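Long-range contacts in Rna-binding protein with serine-rich domain 1 (Homo sapiens, PDB 4A8X), which joins the exon junction complex deposited on spliced mRNAs as an auxiliary component and uses its RRM domain to form the ASAP complex: residues A[4-9]-A[51-56]; A[9-14]-A[73-78]. All coordinates share one frame; numbering follows the deposited sequence.

Interaction 1. Residues A[4-9]-A[51-56]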
ATOM      1  N   PRO A   4     -13.307  20.983 -17.714  1.00 32.51           N
ATOM      2  CA  PRO A   4     -13.242  20.845 -16.254  1.00 32.06           C
ATOM      3  C   PRO A   4     -11.831  21.039 -15.722  1.00 31.40           C
ATOM      4  O   PRO A   4     -10.874  20.764 -16.450  1.00 28.84           O
ATOM      5  CB  PRO A   4     -13.628  19.392 -16.040  1.00 33.11           C
ATOM      6  CG  PRO A   4     -13.162  18.685 -17.289  1.00 33.23           C
ATOM      7  CD  PRO A   4     -13.441  19.676 -18.390  1.00 31.60           C
ATOM      8  N   THR A   5     -11.714  21.454 -14.463  1.00 26.00           N
ATOM      9  CA  THR A   5     -10.417  21.522 -13.771  1.00 25.27           C
ATOM     10  C   THR A   5     -10.294  20.559 -12.580  1.00 24.72           C
ATOM     11  O   THR A   5      -9.210  20.399 -12.015  1.00 23.54           O
ATOM     12  CB  THR A   5     -10.202  22.922 -13.225  1.00 30.40           C
ATOM     13  OG1 THR A   5     -11.333  23.273 -12.434  1.00 29.42           O
ATOM     14  CG2 THR A   5     -10.047  23.961 -14.374  1.00 30.87           C
ATOM     15  N   LYS A   6     -11.394  19.919 -12.203  1.00 21.74           N
ATOM     16  CA  LYS A   6     -11.408  19.044 -11.029  1.00 21.07           C
ATOM     17  C   LYS A   6     -11.383  17.580 -11.456  1.00 19.37           C
ATOM     18  O   LYS A   6     -12.088  17.192 -12.386  1.00 19.69           O
ATOM     19  CB  LYS A   6     -12.643  19.333 -10.188  1.00 21.61           C
ATOM     20  CG  LYS A   6     -12.661  18.568  -8.838  1.00 26.79           C
ATOM     21  CD  LYS A   6     -14.038  18.709  -8.122  1.00 30.32           C
ATOM     22  CE  LYS A   6     -14.412  20.141  -7.856  1.00 30.74           C
ATOM     23  NZ  LYS A   6     -15.806  20.253  -7.339  1.00 32.31           N
ATOM     24  N   VAL A   7     -10.597  16.765 -10.772  1.00 19.16           N
ATOM     25  CA  VAL A   7     -10.512  15.340 -11.088  1.00 20.71           C
ATOM     26  C   VAL A   7     -10.746  14.465  -9.833  1.00 25.69           C
ATOM     27  O   VAL A   7     -10.332  14.843  -8.721  1.00 23.89           O
ATOM     28  CB  VAL A   7      -9.133  14.967 -11.711  1.00 21.39           C
ATOM     29  CG1 VAL A   7      -8.785  15.880 -12.939  1.00 26.97           C
ATOM     30  CG2 VAL A   7      -8.038  15.035 -10.689  1.00 22.11           C
ATOM     31  N   HIS A   8     -11.413  13.319 -10.022  1.00 20.21           N
ATOM     32  CA  HIS A   8     -11.589  12.315  -8.954  1.00 18.32           C
ATOM     33  C   HIS A   8     -10.501  11.253  -9.132  1.00 18.11           C
ATOM     34  O   HIS A   8     -10.313  10.705 -10.223  1.00 19.53           O
ATOM     35  CB  HIS A   8     -12.982  11.670  -9.056  1.00 21.71           C
ATOM     36  CG  HIS A   8     -13.215  10.542  -8.092  1.00 26.61           C
ATOM     37  ND1 HIS A   8     -12.838   9.246  -8.363  1.00 27.53           N
ATOM     38  CD2 HIS A   8     -13.812  10.515  -6.874  1.00 31.32           C
ATOM     39  CE1 HIS A   8     -13.205   8.461  -7.355  1.00 31.35           C
ATOM     40  NE2 HIS A   8     -13.787   9.206  -6.432  1.00 30.23           N
ATOM     41  N   ILE A   9      -9.770  10.989  -8.078  1.00 16.26           N
ATOM     42  CA  ILE A   9      -8.770   9.925  -8.056  1.00 18.80           C
ATOM     43  C   ILE A   9      -9.283   8.752  -7.218  1.00 21.38           C
ATOM     44  O   ILE A   9      -9.630   8.935  -6.053  1.00 23.38           O
ATOM     45  CB  ILE A   9      -7.447  10.420  -7.411  1.00 18.85           C
ATOM     46  CG1 ILE A   9      -6.965  11.716  -8.063  1.00 20.71           C
ATOM     47  CG2 ILE A   9      -6.379   9.346  -7.469  1.00 16.04           C
ATOM     48  CD1 ILE A   9      -6.880  11.669  -9.603  1.00 27.59           C
ATOM     49  N   TYR A  51     -10.468  14.167  -4.408  1.00 22.14           N
ATOM     50  CA  TYR A  51     -10.692  15.101  -5.510  1.00 23.58           C
ATOM     51  C   TYR A  51      -9.538  16.092  -5.538  1.00 27.09           C
ATOM     52  O   TYR A  51      -9.076  16.574  -4.484  1.00 30.54           O
ATOM     53  CB  TYR A  51     -12.005  15.847  -5.355  1.00 24.07           C
ATOM     54  CG  TYR A  51     -13.229  14.988  -5.391  1.00 28.33           C
ATOM     55  CD1 TYR A  51     -13.912  14.776  -6.582  1.00 30.21           C
ATOM     56  CD2 TYR A  51     -13.722  14.404  -4.237  1.00 31.88           C
ATOM     57  CE1 TYR A  51     -15.071  13.998  -6.620  1.00 34.94           C
ATOM     58  CE2 TYR A  51     -14.898  13.631  -4.260  1.00 38.47           C
ATOM     59  CZ  TYR A  51     -15.552  13.437  -5.471  1.00 38.12           C
ATOM     60  OH  TYR A  51     -16.688  12.674  -5.543  1.00 37.27           O
ATOM     61  N   VAL A  52      -9.048  16.371  -6.739  1.00 22.12           N
ATOM     62  CA  VAL A  52      -7.997  17.362  -6.931  1.00 22.93           C
ATOM     63  C   VAL A  52      -8.453  18.409  -7.970  1.00 25.32           C
ATOM     64  O   VAL A  52      -8.853  18.060  -9.086  1.00 21.52           O
ATOM     65  CB  VAL A  52      -6.667  16.689  -7.360  1.00 26.90           C
ATOM     66  CG1 VAL A  52      -5.603  17.730  -7.619  1.00 27.65           C
ATOM     67  CG2 VAL A  52      -6.188  15.710  -6.250  1.00 27.27           C
ATOM     68  N   GLU A  53      -8.406  19.681  -7.594  1.00 24.36           N
ATOM     69  CA  GLU A  53      -8.790  20.753  -8.514  1.00 28.01           C
ATOM     70  C   GLU A  53      -7.562  21.547  -8.892  1.00 26.68           C
ATOM     71  O   GLU A  53      -6.850  22.040  -8.016  1.00 25.54           O
ATOM     72  CB  GLU A  53      -9.844  21.668  -7.883  1.00 27.26           C
ATOM     73  CG  GLU A  53     -10.149  22.858  -8.756  1.00 48.86           C
ATOM     74  CD  GLU A  53     -11.324  23.665  -8.273  1.00 52.76           C
ATOM     75  OE1 GLU A  53     -11.114  24.572  -7.440  1.00 53.06           O
ATOM     76  OE2 GLU A  53     -12.454  23.404  -8.747  1.00 55.34           O
ATOM     77  N   PHE A  54      -7.326  21.663 -10.197  1.00 23.92           N
ATOM     78  CA  PHE A  54      -6.178  22.384 -10.718  1.00 24.35           C
ATOM     79  C   PHE A  54      -6.587  23.808 -11.080  1.00 27.10           C
ATOM     80  O   PHE A  54      -7.775  24.144 -11.100  1.00 30.19           O
ATOM     81  CB  PHE A  54      -5.609  21.690 -11.942  1.00 23.57           C
ATOM     82  CG  PHE A  54      -4.973  20.365 -11.645  1.00 24.31           C
ATOM     83  CD1 PHE A  54      -3.635  20.301 -11.221  1.00 25.23           C
ATOM     84  CD2 PHE A  54      -5.698  19.183 -11.782  1.00 22.46           C
ATOM     85  CE1 PHE A  54      -3.036  19.080 -10.946  1.00 22.28           C
ATOM     86  CE2 PHE A  54      -5.117  17.939 -11.473  1.00 23.77           C
ATOM     87  CZ  PHE A  54      -3.765  17.889 -11.058  1.00 19.22           C
ATOM     88  N   GLU A  55      -5.589  24.632 -11.361  1.00 26.49           N
ATOM     89  CA  GLU A  55      -5.800  26.012 -11.747  1.00 28.86           C
ATOM     90  C   GLU A  55      -6.389  26.154 -13.155  1.00 35.53           C
ATOM     91  O   GLU A  55      -7.117  27.121 -13.443  1.00 35.28           O
ATOM     92  CB  GLU A  55      -4.455  26.749 -11.646  1.00 39.65           C
ATOM     93  CG  GLU A  55      -4.565  28.203 -11.924  1.00 48.55           C
ATOM     94  CD  GLU A  55      -3.220  28.928 -11.912  1.00 51.80           C
ATOM     95  OE1 GLU A  55      -2.144  28.264 -12.014  1.00 49.33           O
ATOM     96  OE2 GLU A  55      -3.265  30.174 -11.795  1.00 57.74           O
ATOM     97  N   ASN A  56      -6.058  25.238 -14.056  1.00 33.48           N
ATOM     98  CA  ASN A  56      -6.593  25.357 -15.412  1.00 33.64           C
ATOM     99  C   ASN A  56      -6.850  24.012 -16.062  1.00 27.43           C
ATOM    100  O   ASN A  56      -6.300  22.995 -15.657  1.00 29.46           O
ATOM    101  CB  ASN A  56      -5.699  26.280 -16.295  1.00 41.64           C
ATOM    102  CG  ASN A  56      -4.417  25.614 -16.742  1.00 39.22           C
ATOM    103  OD1 ASN A  56      -4.452  24.544 -17.342  1.00 38.62           O
ATOM    104  ND2 ASN A  56      -3.276  26.255 -16.482  1.00 37.52           N
TER
HETATM  105  O   HOH W   1     -14.365  22.700 -11.317  1.00 32.90           O
HETATM  106  O   HOH W   2     -10.174  25.644 -10.810  1.00 37.07           O
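Lys6-His8 and Tyr51-Glu53 pair as antiparallel neighbours, their short strand axes approaching to 4.5 Å with N-to-C directions 155° apart. Val7 and Val52 form the hydrogen-bonded pair: Val7 N gives its hydrogen to Val52 O at 2.7 Å, and Val52 N returns one to Val7 O, nearly along the C=O axis. Beyond the non-hydrogen-bonded pair Lys6-Glu53, an almost straight bond of 2.9 Å from Phe54 N to Thr5 O extends the pairing into the loop. On the face carrying Lys6, His8, Tyr51 and Glu53, the imidazole of His8 turns its edge to the phenol ring of Tyr51 in a T-shaped stack, planes 74° apart. CD2 of His8 stands over one face of the Tyr51 ring, toward its rim, 3.7 Å from CZ of Tyr51. Lys6 places CE 3.9 Å from OE2 of Glu53, but its ammonium bonds instead to the carbonyl of Ala84, and it makes a cation-pi contact with Trp86. OG1 of Thr5, held between its backbone N and carbonyl carbon (chi1 53°), meets two waters, one leading to Glu53 OE2 and the other to Phe54 O. CG2 of Thr5 packs 3.6 Å from Asn56 C. On the reverse face Val7 and Val52 run alongside each other in the same direction, with Val7 CG2 4.0 Å from Val52 CB and also at the edge of the Phe54 ring. Strands 6-10 and 46-54 are the adjacent strands that carry RNP2 and RNP1 in an RRM; Val7 meets Leu64 and Phe54 meets Ala63, both of helix 57-67 on the apolar face, whereas strands 31-39 and 75-82 flank the pair.

Interaction 2. Residues A[9-14]-A[73-78]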
ATOM      1  N   ILE A   9      -9.770  10.989  -8.078  1.00 16.26           N
ATOM      2  CA  ILE A   9      -8.770   9.925  -8.056  1.00 18.80           C
ATOM      3  C   ILE A   9      -9.283   8.752  -7.218  1.00 21.38           C
ATOM      4  O   ILE A   9      -9.630   8.935  -6.053  1.00 23.38           O
ATOM      5  CB  ILE A   9      -7.447  10.420  -7.411  1.00 18.85           C
ATOM      6  CG1 ILE A   9      -6.965  11.716  -8.063  1.00 20.71           C
ATOM      7  CG2 ILE A   9      -6.379   9.346  -7.469  1.00 16.04           C
ATOM      8  CD1 ILE A   9      -6.880  11.669  -9.603  1.00 27.59           C
ATOM      9  N   GLY A  10      -9.321   7.557  -7.813  1.00 18.36           N
ATOM     10  CA  GLY A  10      -9.907   6.388  -7.174  1.00 20.18           C
ATOM     11  C   GLY A  10      -8.900   5.263  -6.960  1.00 20.38           C
ATOM     12  O   GLY A  10      -7.826   5.246  -7.570  1.00 20.75           O
ATOM     13  N   ARG A  11      -9.268   4.327  -6.089  1.00 18.14           N
ATOM     14  CA  ARG A  11      -8.462   3.135  -5.791  1.00 20.45           C
ATOM     15  C   ARG A  11      -7.147   3.460  -5.062  1.00 19.71           C
ATOM     16  O   ARG A  11      -6.121   2.839  -5.290  1.00 21.41           O
ATOM     17  CB  ARG A  11      -8.183   2.349  -7.081  1.00 24.54           C
ATOM     18  CG  ARG A  11      -9.423   1.723  -7.760  1.00 30.63           C
ATOM     19  CD  ARG A  11     -10.001   0.516  -6.963  1.00 41.26           C
ATOM     20  NE  ARG A  11      -9.059  -0.614  -6.833  1.00 44.37           N
ATOM     21  CZ  ARG A  11      -9.066  -1.515  -5.840  1.00 46.88           C
ATOM     22  NH1 ARG A  11      -9.966  -1.447  -4.861  1.00 49.35           N
ATOM     23  NH2 ARG A  11      -8.149  -2.483  -5.812  1.00 43.30           N
ATOM     24  N   LEU A  12      -7.186   4.440  -4.184  1.00 17.78           N
ATOM     25  CA  LEU A  12      -6.022   4.794  -3.400  1.00 19.03           C
ATOM     26  C   LEU A  12      -5.884   3.765  -2.294  1.00 21.02           C
ATOM     27  O   LEU A  12      -6.878   3.485  -1.596  1.00 17.97           O
ATOM     28  CB  LEU A  12      -6.202   6.196  -2.797  1.00 15.97           C
ATOM     29  CG  LEU A  12      -6.257   7.373  -3.790  1.00 18.40           C
ATOM     30  CD1 LEU A  12      -6.410   8.752  -3.088  1.00 16.14           C
ATOM     31  CD2 LEU A  12      -4.987   7.397  -4.670  1.00 15.56           C
ATOM     32  N   THR A  13      -4.691   3.198  -2.109  1.00 15.42           N
ATOM     33  CA  THR A  13      -4.488   2.309  -0.977  1.00 19.33           C
ATOM     34  C   THR A  13      -4.613   3.022   0.369  1.00 20.49           C
ATOM     35  O   THR A  13      -4.555   4.262   0.447  1.00 16.78           O
ATOM     36  CB  THR A  13      -3.156   1.557  -1.015  1.00 18.25           C
ATOM     37  OG1 THR A  13      -2.132   2.402  -0.546  1.00 21.47           O
ATOM     38  CG2 THR A  13      -2.842   1.034  -2.412  1.00 17.66           C
ATOM     39  N   ARG A  14      -4.777   2.220   1.434  1.00 22.65           N
ATOM     40  CA  ARG A  14      -4.824   2.734   2.794  1.00 22.12           C
ATOM     41  C   ARG A  14      -3.500   3.362   3.277  1.00 22.75           C
ATOM     42  O   ARG A  14      -3.456   3.997   4.319  1.00 25.06           O
ATOM     43  CB  ARG A  14      -5.291   1.591   3.715  1.00 26.36           C
ATOM     44  CG  ARG A  14      -5.433   1.890   5.192  1.00 26.45           C
ATOM     45  CD  ARG A  14      -6.420   0.862   5.786  1.00 29.79           C
ATOM     46  NE  ARG A  14      -7.776   1.116   5.297  1.00 29.87           N
ATOM     47  CZ  ARG A  14      -8.782   0.253   5.375  1.00 38.28           C
ATOM     48  NH1 ARG A  14      -8.610  -0.957   5.911  1.00 42.99           N
ATOM     49  NH2 ARG A  14      -9.972   0.601   4.913  1.00 39.71           N
ATOM     50  N   ASP A  73       1.340   3.538  -4.859  1.00 12.66           N
ATOM     51  CA  ASP A  73       1.625   2.516  -3.848  1.00 20.44           C
ATOM     52  C   ASP A  73       1.271   1.106  -4.290  1.00 19.95           C
ATOM     53  O   ASP A  73       0.581   0.374  -3.553  1.00 19.50           O
ATOM     54  CB  ASP A  73       0.893   2.832  -2.530  1.00 14.05           C
ATOM     55  CG  ASP A  73       1.339   1.948  -1.395  1.00 18.73           C
ATOM     56  OD1 ASP A  73       2.526   1.540  -1.365  1.00 17.08           O
ATOM     57  OD2 ASP A  73       0.479   1.653  -0.522  1.00 16.10           O
ATOM     58  N   GLY A  74       1.696   0.739  -5.501  1.00 20.94           N
ATOM     59  CA  GLY A  74       1.614  -0.625  -5.980  1.00 17.74           C
ATOM     60  C   GLY A  74       0.256  -1.024  -6.495  1.00 21.05           C
ATOM     61  O   GLY A  74       0.006  -2.194  -6.747  1.00 22.11           O
ATOM     62  N   GLN A  75      -0.629  -0.051  -6.642  1.00 17.21           N
ATOM     63  CA  GLN A  75      -1.986  -0.306  -7.073  1.00 17.79           C
ATOM     64  C   GLN A  75      -2.369   0.625  -8.233  1.00 15.82           C
ATOM     65  O   GLN A  75      -2.080   1.826  -8.221  1.00 18.62           O
ATOM     66  CB  GLN A  75      -2.958  -0.108  -5.888  1.00 19.04           C
ATOM     67  CG  GLN A  75      -4.390  -0.508  -6.189  1.00 21.10           C
ATOM     68  CD  GLN A  75      -5.136  -0.849  -4.925  1.00 25.28           C
ATOM     69  OE1 GLN A  75      -4.968  -1.946  -4.365  1.00 25.30           O
ATOM     70  NE2 GLN A  75      -5.924   0.114  -4.424  1.00 26.47           N
ATOM     71  N   GLU A  76      -3.019   0.064  -9.242  1.00 17.06           N
ATOM     72  CA  GLU A  76      -3.541   0.860 -10.344  1.00 16.86           C
ATOM     73  C   GLU A  76      -4.711   1.770  -9.898  1.00 20.28           C
ATOM     74  O   GLU A  76      -5.608   1.345  -9.162  1.00 18.51           O
ATOM     75  CB  GLU A  76      -3.926  -0.036 -11.503  1.00 21.57           C
ATOM     76  CG  GLU A  76      -4.438   0.718 -12.723  1.00 23.94           C
ATOM     77  CD  GLU A  76      -4.650  -0.164 -13.962  1.00 30.50           C
ATOM     78  OE1 GLU A  76      -3.893  -1.154 -14.161  1.00 33.90           O
ATOM     79  OE2 GLU A  76      -5.578   0.164 -14.736  1.00 31.37           O
ATOM     80  N   ILE A  77      -4.667   3.048 -10.298  1.00 16.56           N
ATOM     81  CA  ILE A  77      -5.677   4.033  -9.846  1.00 14.57           C
ATOM     82  C   ILE A  77      -6.525   4.489 -11.040  1.00 19.13           C
ATOM     83  O   ILE A  77      -6.178   4.238 -12.189  1.00 19.53           O
ATOM     84  CB  ILE A  77      -5.045   5.317  -9.220  1.00 16.50           C
ATOM     85  CG1 ILE A  77      -4.190   6.039 -10.262  1.00 18.31           C
ATOM     86  CG2 ILE A  77      -4.193   4.998  -7.959  1.00 16.58           C
ATOM     87  CD1 ILE A  77      -4.055   7.524  -9.987  1.00 20.94           C
ATOM     88  N   THR A  78      -7.655   5.101 -10.750  1.00 20.13           N
ATOM     89  CA  THR A  78      -8.522   5.702 -11.776  1.00 21.41           C
ATOM     90  C   THR A  78      -8.425   7.233 -11.636  1.00 22.80           C
ATOM     91  O   THR A  78      -8.200   7.740 -10.543  1.00 21.19           O
ATOM     92  CB  THR A  78      -9.988   5.290 -11.600  1.00 26.21           C
ATOM     93  OG1 THR A  78     -10.479   5.700 -10.304  1.00 24.52           O
ATOM     94  CG2 THR A  78     -10.146   3.768 -11.758  1.00 26.36           C
TER
HETATM   95  O   HOH W   3      -7.077  -0.808  -8.980  1.00 34.84           O
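Gly10 and Thr78 exchange two backbone hydrogen bonds, Gly10 N to Thr78 O at 3.0 Å and Thr78 N to Gly10 O at 3.2 Å, forming an antiparallel hydrogen-bonded pair. A side chain on Gly10 would run into Thr78 OG1, so the bare glycine allows the close approach. Past this pair, side chains carry the polar contacts. The amide of Gln75 donates from NE2 to Arg11 O at 2.9 Å, with the oxygen close to the amide plane but the nitrogen well above the carbonyl plane. The guanidinium of Arg11, its chain folded back at chi2 and chi3 (-71° and -62°), stacks on that amide with the planes 15° apart, and NE2 of Gln75 lies over one face. Water 3, at the guanidinium edge, accepts from Arg11 NE and donates to Glu76 O. An alanine in place of Gln75 would probably leave Arg11 O without this donor and the guanidinium without its stacking partner, freer to turn. Thr13 OG1 donates to the anti lone pair of Asp73 OD2 at 2.7 Å; the same oxygen of Asp73 also receives Asn15 ND2. The apolar contacts centre on Ile77, which sets CD1 3.9 Å from Ile9 CG2 and CG2 4.1 Å from Leu12 CD2; Ile9 and Ile77 also meet Phe25, and Leu12 meets Ile21, of helix 18-26. Asp73 OD1 bonds to the backbone of another protein chain, whose apolar side chains pack on Thr13 and Gln75. Central strand 6-10 pairing antiparallel with final strand 75-82 is the arrangement of the RRM fold.

How the interactions relate
Both interactions use strand 6-10, the central strand of the antiparallel RRM sheet, and share Ile9 where their segments overlap. Interaction 1 joins it to strand 46-54 and interaction 2 to strand 75-82, its neighbours in the sheet. The contact centres are about 17 Å apart, on opposite sides of the chain's centre. Along the chain the segments alternate, 4-9, 9-14, 51-56 and 73-78, so the two connections cross. One early strand thereby ties together parts of the chain far apart in sequence. No other protein chain of the assembly touches interaction 1, whereas interaction 2 lies against another protein chain. All four segments fall in the region that interacts with SAP18 and ACIN1.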